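Local coordinates for acinetobacter secreted protease CpaA (Acinetobacter nosocomialis M2, PDB 6O38), which is a secreted zinc metalloprotease that probably cleaves glycoproteins and is exported by type II secretion with the aid of its chaperone CpaB, at residues L5-N10 with N31-L36; Y20-F25 with S45-I50; N66-V71 with G170-F175; S179-W184 with A519-S524. All blocks are in the same frame, centred on the assembly; numbering follows the deposited sequence.

Interaction 1 of 4, residues L5-N10 with N31-L36; sequences LSPNQN and NWVKNL
Asn8 and Asn31 meet tip to tip, and the stronger bond between the segments runs from the backbone N of Asn8 to Asn31 OD1, 2.6 Å long. It is fairly straight, 161° at the hydrogen, and the donor is slightly tilted from the plane of the side-chain carbonyl. The other half of the same amide makes only a weak and bent bond, Asn31 ND2 to Ser6 OG at 2.8 Å. Asn31 CG lies anti to its backbone N, swung toward the 5-10 loop. The two asparagine amide planes are 26° apart; Asn8 ND2 itself turns to Asn12. Ser6 OG also makes a weak bond to Gln9 OE1.

This loop follows strand 3-5, which pairs parallel with strand 22-27 of the first StcE-type beta-sandwich domain, and Asn10 N bonding to Pro7 O turns the chain back on itself. Outside the polar pair, Pro7 supplies the packing. Its CD lies 3.2 Å from Asn31 OD1, while its CG comes within 3.9 Å of Val33 CG1, the two side chains crossing obliquely. Beyond, the Pro7 ring also packs on Phe25 and Leu27 of strand 22-27, and Leu36 reaches the same two residues.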
loop_
_atom_site.group_PDB
_atom_site.type_symbol
_atom_site.label_atom_id
_atom_site.label_comp_id
_atom_site.label_asym_id
_atom_site.label_seq_id
_atom_site.Cartn_x
_atom_site.Cartn_y
_atom_site.Cartn_z
ATOM N N LEU A 5 14.835 -4.974 -35.412
ATOM C CA LEU A 5 14.099 -3.729 -35.269
ATOM C C LEU A 5 14.622 -2.978 -34.051
ATOM O O LEU A 5 15.411 -3.502 -33.259
ATOM C CB LEU A 5 12.590 -3.977 -35.143
ATOM C CG LEU A 5 11.713 -3.413 -36.264
ATOM C CD1 LEU A 5 12.118 -3.986 -37.614
ATOM C CD2 LEU A 5 10.244 -3.687 -35.984
ATOM N N SER A 6 14.171 -1.736 -33.904
ATOM C CA SER A 6 14.636 -0.860 -32.839
ATOM C C SER A 6 13.642 0.282 -32.690
ATOM O O SER A 6 12.806 0.495 -33.576
ATOM C CB SER A 6 16.046 -0.324 -33.141
ATOM O OG SER A 6 16.056 0.438 -34.336
ATOM N N PRO A 7 13.692 1.021 -31.574
ATOM C CA PRO A 7 12.769 2.161 -31.413
ATOM C C PRO A 7 12.798 3.160 -32.561
ATOM O O PRO A 7 11.735 3.556 -33.052
ATOM C CB PRO A 7 13.235 2.785 -30.093
ATOM C CG PRO A 7 13.760 1.635 -29.318
ATOM C CD PRO A 7 14.411 0.720 -30.322
ATOM N N ASN A 8 13.987 3.577 -33.009
ATOM C CA ASN A 8 14.061 4.536 -34.107
ATOM C C ASN A 8 13.423 3.988 -35.378
ATOM O O ASN A 8 12.947 4.761 -36.217
ATOM C CB ASN A 8 15.513 4.935 -34.372
ATOM C CG ASN A 8 16.108 5.758 -33.245
ATOM O OD1 ASN A 8 17.309 5.696 -32.980
ATOM N ND2 ASN A 8 15.267 6.533 -32.570
ATOM N N GLN A 9 13.402 2.668 -35.535
ATOM C CA GLN A 9 12.726 2.018 -36.649
ATOM C C GLN A 9 11.282 1.655 -36.326
ATOM O O GLN A 9 10.645 0.941 -37.107
ATOM C CB GLN A 9 13.496 0.762 -37.066
ATOM C CG GLN A 9 14.921 1.029 -37.522
ATOM C CD GLN A 9 15.776 -0.224 -37.523
ATOM O OE1 GLN A 9 15.576 -1.125 -36.710
ATOM N NE2 GLN A 9 16.734 -0.286 -38.441
ATOM N N ASN A 10 10.755 2.128 -35.197
ATOM C CA ASN A 10 9.414 1.773 -34.740
ATOM C C ASN A 10 8.680 3.010 -34.235
ATOM O O ASN A 10 7.967 2.962 -33.227
ATOM C CB ASN A 10 9.475 0.699 -33.654
ATOM C CG ASN A 10 8.148 -0.005 -33.450
ATOM O OD1 ASN A 10 7.411 -0.254 -34.404
ATOM N ND2 ASN A 10 7.833 -0.322 -32.199
ATOM N N ASN A 31 19.392 4.654 -29.462
ATOM C CA ASN A 31 18.148 4.041 -29.936
ATOM C C ASN A 31 17.522 3.344 -28.729
ATOM O O ASN A 31 17.806 2.172 -28.462
ATOM C CB ASN A 31 18.424 3.072 -31.078
ATOM C CG ASN A 31 17.237 2.898 -31.998
ATOM O OD1 ASN A 31 16.091 3.086 -31.596
ATOM N ND2 ASN A 31 17.509 2.547 -33.249
ATOM N N TRP A 32 16.662 4.063 -28.011
ATOM C CA TRP A 32 16.189 3.593 -26.717
ATOM C C TRP A 32 14.796 4.136 -26.434
ATOM O O TRP A 32 14.431 5.227 -26.879
ATOM C CB TRP A 32 17.156 4.007 -25.599
ATOM C CG TRP A 32 16.617 3.824 -24.212
ATOM C CD1 TRP A 32 16.667 2.690 -23.454
ATOM C CD2 TRP A 32 15.952 4.811 -23.414
ATOM N NE1 TRP A 32 16.071 2.909 -22.235
ATOM C CE2 TRP A 32 15.624 4.203 -22.187
ATOM C CE3 TRP A 32 15.601 6.148 -23.621
ATOM C CZ2 TRP A 32 14.963 4.888 -21.168
ATOM C CZ3 TRP A 32 14.944 6.825 -22.609
ATOM C CH2 TRP A 32 14.631 6.195 -21.399
ATOM N N VAL A 33 14.023 3.349 -25.684
ATOM C CA VAL A 33 12.729 3.769 -25.160
ATOM C C VAL A 33 12.566 3.129 -23.789
ATOM O O VAL A 33 13.101 2.050 -23.522
ATOM C CB VAL A 33 11.573 3.392 -26.118
ATOM C CG1 VAL A 33 11.402 1.882 -26.187
ATOM C CG2 VAL A 33 10.276 4.076 -25.702
ATOM N N LYS A 34 11.834 3.811 -22.906
ATOM C CA LYS A 34 11.763 3.368 -21.516
ATOM C C LYS A 34 10.797 2.201 -21.341
ATOM O O LYS A 34 11.146 1.184 -20.731
ATOM C CB LYS A 34 11.363 4.534 -20.611
ATOM C CG LYS A 34 11.682 4.306 -19.143
ATOM C CD LYS A 34 11.340 5.523 -18.301
ATOM C CE LYS A 34 12.000 5.446 -16.933
ATOM N NZ LYS A 34 13.488 5.437 -17.042
ATOM N N ASN A 35 9.581 2.327 -21.864
ATOM C CA ASN A 35 8.535 1.332 -21.669
ATOM C C ASN A 35 8.342 0.520 -22.942
ATOM O O ASN A 35 8.216 1.086 -24.032
ATOM C CB ASN A 35 7.221 2.000 -21.257
ATOM C CG ASN A 35 7.344 2.770 -19.956
ATOM O OD1 ASN A 35 8.122 2.403 -19.075
ATOM N ND2 ASN A 35 6.576 3.846 -19.830
ATOM N N LEU A 36 8.320 -0.803 -22.796
ATOM C CA LEU A 36 8.162 -1.726 -23.908
ATOM C C LEU A 36 6.972 -2.644 -23.652
ATOM O O LEU A 36 6.555 -2.852 -22.509
ATOM C CB LEU A 36 9.427 -2.569 -24.127
ATOM C CG LEU A 36 10.677 -1.912 -24.723
ATOM C CD1 LEU A 36 11.368 -0.991 -23.727
ATOM C CD2 LEU A 36 11.644 -2.976 -25.223
#

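Interaction 2 of 4, residues Y20-F25 with S45-I50; sequences YSDLEF and SDKITI
Asp22 and Lys47 lie side by side and point the same way, with Asp22 OD1 3.4 Å from Lys47 CD. What touches is the aliphatic stem of the lysine: the chain bends at chi3 (-64°), and NZ stays 5.0 Å from OD1, too far for a salt bridge. One pair further along the same face, Glu24 and Thr49 also run alongside each other, Glu24 OE2 meeting Thr49 CG2 at 4.0 Å, while the carboxylate finds its charged partner in Arg51. The opposite face is apolar, with Leu23 beside Ile48 (CB to CG1, 4.3 Å). Phe25 and Ile50 are paired on that face too, but the phenyl ring leads away.

The pairs line up because strands 22-25 and 47-50 are parallel neighbours, their axes 15° apart. Leu23 gives its N to Lys47 O and takes Thr49 N on its own O; the bond from Leu23 N is 2.8 Å and almost straight, at 178°. Lys47 N to Ser21 O and Phe25 N to Thr49 O complete the set.

Strand 22-27 sits between strand 3-5, parallel to it, and strand 47-52, which pairs antiparallel with strand 79-85 on its far side. Ile16 covers Leu23 and Ile50 on the apolar face, and Trp91 of strand 90-98 packs on Ile48.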
loop_
_atom_site.group_PDB
_atom_site.type_symbol
_atom_site.label_atom_id
_atom_site.label_comp_id
_atom_site.label_asym_id
_atom_site.label_seq_id
_atom_site.Cartn_x
_atom_site.Cartn_y
_atom_site.Cartn_z
ATOM N N TYR A 20 5.656 -10.398 -37.540
ATOM C CA TYR A 20 6.961 -10.993 -37.793
ATOM C C TYR A 20 7.018 -12.378 -37.166
ATOM O O TYR A 20 6.642 -12.554 -36.003
ATOM C CB TYR A 20 8.083 -10.114 -37.234
ATOM C CG TYR A 20 8.149 -8.730 -37.839
ATOM C CD1 TYR A 20 8.809 -8.506 -39.040
ATOM C CD2 TYR A 20 7.557 -7.646 -37.204
ATOM C CE1 TYR A 20 8.874 -7.241 -39.595
ATOM C CE2 TYR A 20 7.616 -6.378 -37.751
ATOM C CZ TYR A 20 8.276 -6.182 -38.946
ATOM O OH TYR A 20 8.336 -4.921 -39.492
ATOM N N SER A 21 7.489 -13.358 -37.941
ATOM C CA SER A 21 7.628 -14.713 -37.421
ATOM C C SER A 21 8.847 -14.855 -36.518
ATOM O O SER A 21 8.859 -15.716 -35.632
ATOM C CB SER A 21 7.712 -15.713 -38.576
ATOM O OG SER A 21 7.876 -17.035 -38.095
ATOM N N ASP A 22 9.871 -14.027 -36.726
ATOM C CA ASP A 22 11.086 -14.075 -35.914
ATOM C C ASP A 22 11.628 -12.649 -35.840
ATOM O O ASP A 22 12.301 -12.190 -36.768
ATOM C CB ASP A 22 12.107 -15.036 -36.507
ATOM C CG ASP A 22 13.269 -15.305 -35.571
ATOM O OD1 ASP A 22 13.189 -14.909 -34.390
ATOM O OD2 ASP A 22 14.262 -15.916 -36.020
ATOM N N LEU A 23 11.332 -11.962 -34.742
ATOM C CA LEU A 23 11.659 -10.554 -34.580
ATOM C C LEU A 23 12.686 -10.367 -33.470
ATOM O O LEU A 23 12.693 -11.099 -32.476
ATOM C CB LEU A 23 10.398 -9.739 -34.272
ATOM C CG LEU A 23 10.534 -8.223 -34.114
ATOM C CD1 LEU A 23 11.245 -7.617 -35.311
ATOM C CD2 LEU A 23 9.166 -7.595 -33.933
ATOM N N GLU A 24 13.556 -9.376 -33.653
ATOM C CA GLU A 24 14.584 -9.033 -32.674
ATOM C C GLU A 24 14.545 -7.527 -32.445
ATOM O O GLU A 24 14.865 -6.749 -33.350
ATOM C CB GLU A 24 15.966 -9.482 -33.145
ATOM C CG GLU A 24 17.040 -9.393 -32.075
ATOM C CD GLU A 24 18.262 -10.224 -32.408
ATOM O OE1 GLU A 24 18.776 -10.108 -33.540
ATOM O OE2 GLU A 24 18.699 -11.004 -31.537
ATOM N N PHE A 25 14.157 -7.122 -31.239
ATOM C CA PHE A 25 14.034 -5.716 -30.874
ATOM C C PHE A 25 15.241 -5.320 -30.034
ATOM O O PHE A 25 15.438 -5.850 -28.935
ATOM C CB PHE A 25 12.731 -5.475 -30.110
ATOM C CG PHE A 25 12.336 -4.030 -30.015
ATOM C CD1 PHE A 25 11.688 -3.407 -31.068
ATOM C CD2 PHE A 25 12.597 -3.299 -28.869
ATOM C CE1 PHE A 25 11.316 -2.078 -30.984
ATOM C CE2 PHE A 25 12.228 -1.970 -28.777
ATOM C CZ PHE A 25 11.586 -1.359 -29.837
ATOM N N SER A 45 3.683 -19.686 -33.359
ATOM C CA SER A 45 5.095 -19.873 -33.045
ATOM C C SER A 45 5.935 -18.635 -33.344
ATOM O O SER A 45 7.113 -18.758 -33.699
ATOM C CB SER A 45 5.647 -21.085 -33.794
ATOM O OG SER A 45 5.081 -22.287 -33.301
ATOM N N ASP A 46 5.359 -17.445 -33.203
ATOM C CA ASP A 46 6.124 -16.222 -33.394
ATOM C C ASP A 46 7.141 -16.051 -32.272
ATOM O O ASP A 46 6.848 -16.309 -31.100
ATOM C CB ASP A 46 5.193 -15.012 -33.451
ATOM C CG ASP A 46 4.337 -14.994 -34.704
ATOM O OD1 ASP A 46 4.480 -15.914 -35.535
ATOM O OD2 ASP A 46 3.524 -14.058 -34.856
ATOM N N LYS A 47 8.344 -15.615 -32.636
ATOM C CA LYS A 47 9.443 -15.444 -31.694
ATOM C C LYS A 47 9.847 -13.977 -31.640
ATOM O O LYS A 47 10.035 -13.341 -32.682
ATOM C CB LYS A 47 10.645 -16.308 -32.088
ATOM C CG LYS A 47 11.868 -16.102 -31.208
ATOM C CD LYS A 47 13.049 -16.932 -31.685
ATOM C CE LYS A 47 12.763 -18.422 -31.574
ATOM N NZ LYS A 47 13.942 -19.241 -31.967
ATOM N N ILE A 48 9.978 -13.449 -30.425
ATOM C CA ILE A 48 10.437 -12.084 -30.194
ATOM C C ILE A 48 11.598 -12.133 -29.213
ATOM O O ILE A 48 11.501 -12.780 -28.164
ATOM C CB ILE A 48 9.310 -11.180 -29.655
ATOM C CG1 ILE A 48 8.276 -10.904 -30.747
ATOM C CG2 ILE A 48 9.878 -9.876 -29.111
ATOM C CD1 ILE A 48 7.224 -9.893 -30.345
ATOM N N THR A 49 12.694 -11.459 -29.555
ATOM C CA THR A 49 13.874 -11.397 -28.703
ATOM C C THR A 49 14.229 -9.941 -28.448
ATOM O O THR A 49 14.389 -9.162 -29.393
ATOM C CB THR A 49 15.061 -12.129 -29.339
ATOM O OG1 THR A 49 14.739 -13.517 -29.496
ATOM C CG2 THR A 49 16.300 -11.998 -28.465
ATOM N N ILE A 50 14.352 -9.577 -27.174
ATOM C CA ILE A 50 14.657 -8.213 -26.760
ATOM C C ILE A 50 16.093 -8.178 -26.253
ATOM O O ILE A 50 16.445 -8.899 -25.312
ATOM C CB ILE A 50 13.683 -7.713 -25.683
ATOM C CG1 ILE A 50 12.239 -7.809 -26.179
ATOM C CG2 ILE A 50 14.015 -6.283 -25.286
ATOM C CD1 ILE A 50 11.212 -7.392 -25.147
#

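Interaction 3 of 4, residues N66-V71 with G170-F175; sequences NIPLEV and GSEYWF
Where two StcE-type beta-sandwich domains abut, the loop Ile67-Pro68-Leu69 of the first packs round the indole of Trp174, on strand 172-178 of the second. Three neighbouring side chains share the ring. Pro68 approaches closest, its CD 3.6 Å from Trp174 CZ2, and its pyrrolidine crosses the tryptophan side chain at about a right angle. Ile67 also crosses it at about a right angle and touches the far corner of the six-membered ring, CG2 to CH2 at 4.1 Å. Leu69 comes obliquely to the side nearer the strand, with CD1 4.0 Å from Trp174 CE3.

The indole is fixed in rotation by a neighbour on its own strand. Trp174 NE1 donates to Glu172 OE2 over 2.9 Å at 167°, and the acceptor lies only 7° out of the ring plane, using the anti lone pair of the carboxylate. Glu172 has CG anti to the backbone N (chi1 179°) and stays extended beyond it, bringing the carboxylate out to the indole N-H. The same oxygen takes a weak bond from Gln143 on strand 141-146 and sits 4.0 Å from Pro68 CG, the two side chains meeting tip to tip.

Strand 183-195 adds Tyr188 against Pro68, and nearby Glu70 bonds to Asn96 of the chaperone chain CpaB. Without hydrogen bonds, the two segments make a mainly apolar contact, a loop of one sandwich domain against a sheet of the next in a tandem array.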
loop_
_atom_site.group_PDB
_atom_site.type_symbol
_atom_site.label_atom_id
_atom_site.label_comp_id
_atom_site.label_asym_id
_atom_site.label_seq_id
_atom_site.Cartn_x
_atom_site.Cartn_y
_atom_site.Cartn_z
ATOM N N ASN A 66 3.453 -15.115 -19.636
ATOM C CA ASN A 66 3.265 -16.087 -18.568
ATOM C C ASN A 66 4.173 -15.815 -17.374
ATOM O O ASN A 66 4.359 -16.697 -16.529
ATOM C CB ASN A 66 3.489 -17.506 -19.093
ATOM C CG ASN A 66 4.933 -17.770 -19.470
ATOM O OD1 ASN A 66 5.637 -16.877 -19.941
ATOM N ND2 ASN A 66 5.383 -19.003 -19.264
ATOM N N ILE A 67 4.739 -14.616 -17.290
ATOM C CA ILE A 67 5.616 -14.236 -16.189
ATOM C C ILE A 67 4.750 -13.627 -15.084
ATOM O O ILE A 67 4.085 -12.609 -15.334
ATOM C CB ILE A 67 6.697 -13.251 -16.646
ATOM C CG1 ILE A 67 7.639 -13.933 -17.639
ATOM C CG2 ILE A 67 7.467 -12.709 -15.452
ATOM C CD1 ILE A 67 8.700 -13.023 -18.202
ATOM N N PRO A 68 4.726 -14.208 -13.883
ATOM C CA PRO A 68 3.855 -13.674 -12.820
ATOM C C PRO A 68 4.262 -12.299 -12.311
ATOM O O PRO A 68 3.491 -11.692 -11.557
ATOM C CB PRO A 68 3.973 -14.726 -11.708
ATOM C CG PRO A 68 4.476 -15.964 -12.393
ATOM C CD PRO A 68 5.367 -15.471 -13.489
ATOM N N LEU A 69 5.433 -11.793 -12.685
ATOM C CA LEU A 69 5.833 -10.454 -12.282
ATOM C C LEU A 69 5.098 -9.411 -13.116
ATOM O O LEU A 69 4.725 -9.656 -14.267
ATOM C CB LEU A 69 7.345 -10.276 -12.428
ATOM C CG LEU A 69 8.228 -11.318 -11.736
ATOM C CD1 LEU A 69 9.702 -10.973 -11.900
ATOM C CD2 LEU A 69 7.866 -11.452 -10.265
ATOM N N GLU A 70 4.887 -8.237 -12.520
ATOM C CA GLU A 70 4.152 -7.187 -13.218
ATOM C C GLU A 70 5.004 -6.510 -14.286
ATOM O O GLU A 70 4.507 -6.210 -15.376
ATOM C CB GLU A 70 3.626 -6.155 -12.219
ATOM C CG GLU A 70 2.143 -6.303 -11.914
ATOM C CD GLU A 70 1.661 -5.350 -10.837
ATOM O OE1 GLU A 70 2.386 -4.383 -10.522
ATOM O OE2 GLU A 70 0.555 -5.573 -10.302
ATOM N N VAL A 71 6.277 -6.256 -13.995
ATOM C CA VAL A 71 7.171 -5.559 -14.914
ATOM C C VAL A 71 8.512 -6.280 -14.934
ATOM O O VAL A 71 8.982 -6.768 -13.900
ATOM C CB VAL A 71 7.352 -4.076 -14.515
ATOM C CG1 VAL A 71 8.305 -3.372 -15.467
ATOM C CG2 VAL A 71 6.012 -3.354 -14.482
ATOM N N GLY A 170 5.195 -29.122 -9.558
ATOM C CA GLY A 170 4.293 -27.994 -9.687
ATOM C C GLY A 170 4.657 -26.789 -8.847
ATOM O O GLY A 170 4.033 -25.732 -9.013
ATOM N N SER A 171 5.634 -26.907 -7.953
ATOM C CA SER A 171 6.043 -25.776 -7.132
ATOM C C SER A 171 6.740 -24.719 -7.983
ATOM O O SER A 171 7.416 -25.028 -8.968
ATOM C CB SER A 171 6.967 -26.239 -6.006
ATOM O OG SER A 171 6.298 -27.131 -5.133
ATOM N N GLU A 172 6.568 -23.459 -7.591
ATOM C CA GLU A 172 7.149 -22.343 -8.331
ATOM C C GLU A 172 7.395 -21.190 -7.373
ATOM O O GLU A 172 6.444 -20.636 -6.813
ATOM C CB GLU A 172 6.233 -21.911 -9.479
ATOM C CG GLU A 172 6.751 -20.733 -10.285
ATOM C CD GLU A 172 5.966 -20.519 -11.566
ATOM O OE1 GLU A 172 5.081 -21.347 -11.867
ATOM O OE2 GLU A 172 6.236 -19.525 -12.273
ATOM N N TYR A 173 8.665 -20.831 -7.185
ATOM C CA TYR A 173 9.060 -19.726 -6.322
ATOM C C TYR A 173 9.928 -18.757 -7.108
ATOM O O TYR A 173 10.849 -19.180 -7.816
ATOM C CB TYR A 173 9.822 -20.223 -5.088
ATOM C CG TYR A 173 9.105 -21.287 -4.289
ATOM C CD1 TYR A 173 7.762 -21.154 -3.964
ATOM C CD2 TYR A 173 9.773 -22.426 -3.858
ATOM C CE1 TYR A 173 7.104 -22.125 -3.233
ATOM C CE2 TYR A 173 9.124 -23.402 -3.127
ATOM C CZ TYR A 173 7.790 -23.246 -2.818
ATOM O OH TYR A 173 7.141 -24.217 -2.090
ATOM N N TRP A 174 9.636 -17.466 -6.985
ATOM C CA TRP A 174 10.432 -16.410 -7.594
ATOM C C TRP A 174 11.136 -15.618 -6.500
ATOM O O TRP A 174 10.490 -15.147 -5.556
ATOM C CB TRP A 174 9.562 -15.479 -8.443
ATOM C CG TRP A 174 9.025 -16.109 -9.695
ATOM C CD1 TRP A 174 8.060 -17.070 -9.782
ATOM C CD2 TRP A 174 9.414 -15.809 -11.042
ATOM N NE1 TRP A 174 7.828 -17.391 -11.098
ATOM C CE2 TRP A 174 8.647 -16.631 -11.892
ATOM C CE3 TRP A 174 10.338 -14.928 -11.612
ATOM C CZ2 TRP A 174 8.774 -16.598 -13.279
ATOM C CZ3 TRP A 174 10.465 -14.896 -12.991
ATOM C CH2 TRP A 174 9.687 -15.726 -13.808
ATOM N N PHE A 175 12.452 -15.470 -6.630
ATOM C CA PHE A 175 13.264 -14.733 -5.674
ATOM C C PHE A 175 14.011 -13.610 -6.380
ATOM O O PHE A 175 14.400 -13.740 -7.544
ATOM C CB PHE A 175 14.282 -15.641 -4.970
ATOM C CG PHE A 175 13.663 -16.704 -4.110
ATOM C CD1 PHE A 175 13.325 -16.435 -2.793
ATOM C CD2 PHE A 175 13.438 -17.974 -4.611
ATOM C CE1 PHE A 175 12.761 -17.413 -1.998
ATOM C CE2 PHE A 175 12.877 -18.956 -3.819
ATOM C CZ PHE A 175 12.539 -18.675 -2.512
#

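Interaction 4 of 4, residues S179-W184 with A519-S524; sequences SALGKW and AHPLGS
Ala180 and Leu181 lie in the turn between strands 172-178 and 183-195, closed by a G1 beta bulge in which Gly182 and Lys183 both face Tyr178, and they meet a type I beta turn running from His520 to Gly523. The CA atoms come no nearer than 7.0 Å, between Ala180 and Pro521, leaving the contact to side chains.

Leu181 does most of the work. Both methyls touch the imidazole of His520, CD2 at NE2 (3.8 Å) and CD1 at CE1 (3.9 Å), with the two side chains crossing at about a right angle. CD2 also touches Pro521 CD, and CD1 meets Leu522 CD1 at 3.9 Å. Beside this, Ala180 CB presses on Pro521 CG at 3.9 Å.

The imidazole is held from within its own turn: Leu522 N donates to His520 ND1 across 3.0 Å at 162°, tilted 20° from the ring plane. Pro521 CD lies over one face of that ring, offset toward the rim. Leu522 packs further on Leu160 and Tyr178, so the turn tip sits against the second beta-sandwich domain.

The 519-524 turn follows the helix 496-504 that carries zinc ligands His498 and His502. With only methyl, proline and imidazole contacts and 174 Å² buried in all, the contact is small, apolar and near the surface, with no directional bond across it.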
loop_
_atom_site.group_PDB
_atom_site.type_symbol
_atom_site.label_atom_id
_atom_site.label_comp_id
_atom_site.label_asym_id
_atom_site.label_seq_id
_atom_site.Cartn_x
_atom_site.Cartn_y
_atom_site.Cartn_z
ATOM N N SER A 179 21.164 -6.807 -2.462
ATOM C CA SER A 179 22.509 -6.695 -1.909
ATOM C C SER A 179 22.527 -5.846 -0.643
ATOM O O SER A 179 23.423 -6.006 0.194
ATOM C CB SER A 179 23.465 -6.116 -2.952
ATOM O OG SER A 179 22.923 -4.957 -3.556
ATOM N N ALA A 180 21.557 -4.941 -0.488
ATOM C CA ALA A 180 21.446 -4.185 0.756
ATOM C C ALA A 180 21.133 -5.096 1.936
ATOM O O ALA A 180 21.478 -4.774 3.078
ATOM C CB ALA A 180 20.379 -3.100 0.620
ATOM N N LEU A 181 20.478 -6.231 1.681
ATOM C CA LEU A 181 20.188 -7.215 2.713
ATOM C C LEU A 181 21.071 -8.450 2.638
ATOM O O LEU A 181 21.128 -9.205 3.614
ATOM C CB LEU A 181 18.722 -7.663 2.630
ATOM C CG LEU A 181 17.633 -6.634 2.936
ATOM C CD1 LEU A 181 16.259 -7.231 2.673
ATOM C CD2 LEU A 181 17.743 -6.155 4.372
ATOM N N GLY A 182 21.762 -8.664 1.523
ATOM C CA GLY A 182 22.466 -9.919 1.303
ATOM C C GLY A 182 21.559 -11.125 1.405
ATOM O O GLY A 182 21.979 -12.177 1.903
ATOM N N LYS A 183 20.319 -10.996 0.938
ATOM C CA LYS A 183 19.317 -12.041 1.084
ATOM C C LYS A 183 18.497 -12.152 -0.191
ATOM O O LYS A 183 18.231 -11.148 -0.858
ATOM C CB LYS A 183 18.384 -11.756 2.269
ATOM C CG LYS A 183 19.044 -11.861 3.632
ATOM C CD LYS A 183 19.567 -13.263 3.883
ATOM C CE LYS A 183 20.203 -13.374 5.257
ATOM N NZ LYS A 183 19.319 -14.096 6.211
ATOM N N TRP A 184 18.101 -13.378 -0.523
ATOM C CA TRP A 184 17.103 -13.602 -1.559
ATOM C C TRP A 184 15.720 -13.360 -0.967
ATOM O O TRP A 184 15.352 -13.980 0.036
ATOM C CB TRP A 184 17.215 -15.019 -2.117
ATOM C CG TRP A 184 18.458 -15.257 -2.916
ATOM C CD1 TRP A 184 19.653 -15.726 -2.454
ATOM C CD2 TRP A 184 18.628 -15.043 -4.322
ATOM N NE1 TRP A 184 20.557 -15.814 -3.484
ATOM C CE2 TRP A 184 19.952 -15.400 -4.642
ATOM C CE3 TRP A 184 17.789 -14.582 -5.341
ATOM C CZ2 TRP A 184 20.458 -15.312 -5.937
ATOM C CZ3 TRP A 184 18.292 -14.495 -6.627
ATOM C CH2 TRP A 184 19.614 -14.859 -6.914
ATOM N N ALA A 519 13.778 2.119 9.359
ATOM C CA ALA A 519 14.298 2.171 7.998
ATOM C C ALA A 519 14.647 0.763 7.536
ATOM O O ALA A 519 15.292 0.006 8.269
ATOM C CB ALA A 519 15.526 3.079 7.915
ATOM N N HIS A 520 14.223 0.417 6.316
ATOM C CA HIS A 520 14.448 -0.922 5.791
ATOM C C HIS A 520 14.341 -0.881 4.278
ATOM O O HIS A 520 13.482 -0.157 3.753
ATOM C CB HIS A 520 13.437 -1.919 6.367
ATOM C CG HIS A 520 13.801 -3.353 6.140
ATOM N ND1 HIS A 520 13.484 -4.028 4.981
ATOM C CD2 HIS A 520 14.457 -4.241 6.924
ATOM C CE1 HIS A 520 13.929 -5.269 5.061
ATOM N NE2 HIS A 520 14.524 -5.424 6.229
ATOM N N PRO A 521 15.183 -1.620 3.549
ATOM C CA PRO A 521 15.111 -1.581 2.078
ATOM C C PRO A 521 13.790 -2.072 1.510
ATOM O O PRO A 521 13.453 -1.712 0.376
ATOM C CB PRO A 521 16.275 -2.486 1.647
ATOM C CG PRO A 521 17.212 -2.478 2.813
ATOM C CD PRO A 521 16.335 -2.402 4.027
ATOM N N LEU A 522 13.037 -2.884 2.250
ATOM C CA LEU A 522 11.765 -3.418 1.781
ATOM C C LEU A 522 10.572 -2.590 2.241
ATOM O O LEU A 522 9.428 -3.020 2.066
ATOM C CB LEU A 522 11.599 -4.868 2.243
ATOM C CG LEU A 522 12.626 -5.875 1.722
ATOM C CD1 LEU A 522 12.365 -7.249 2.315
ATOM C CD2 LEU A 522 12.607 -5.930 0.201
ATOM N N GLY A 523 10.813 -1.417 2.820
ATOM C CA GLY A 523 9.738 -0.574 3.303
ATOM C C GLY A 523 10.075 0.093 4.618
ATOM O O GLY A 523 10.477 -0.573 5.577
ATOM N N SER A 524 9.911 1.412 4.677
ATOM C CA SER A 524 10.289 2.203 5.838
ATOM C C SER A 524 9.089 2.982 6.356
ATOM O O SER A 524 8.300 3.519 5.572
ATOM C CB SER A 524 11.426 3.165 5.490
ATOM O OG SER A 524 12.587 2.460 5.088
#

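In the fold
From the N terminus, interaction 1 closes the chain from 5-10 onto 31-36, but interaction 2 has already opened at 20-25 and closes at 45-50, so these two cross. They also touch: Leu5 N lies 2.7 Å from Glu24 O, probably a hydrogen bond, binding both into the first beta-sandwich domain. Interaction 3 opens after both have closed, and its 66-71 loop joins that domain to strand 172-178 of the next. Interaction 4 starts just after it, on the adjoining strand 183-195, where Trp184 packs against Phe175. It spans 334 intervening residues to close a long loop, bringing the second sandwich domain against the protease part of the chain.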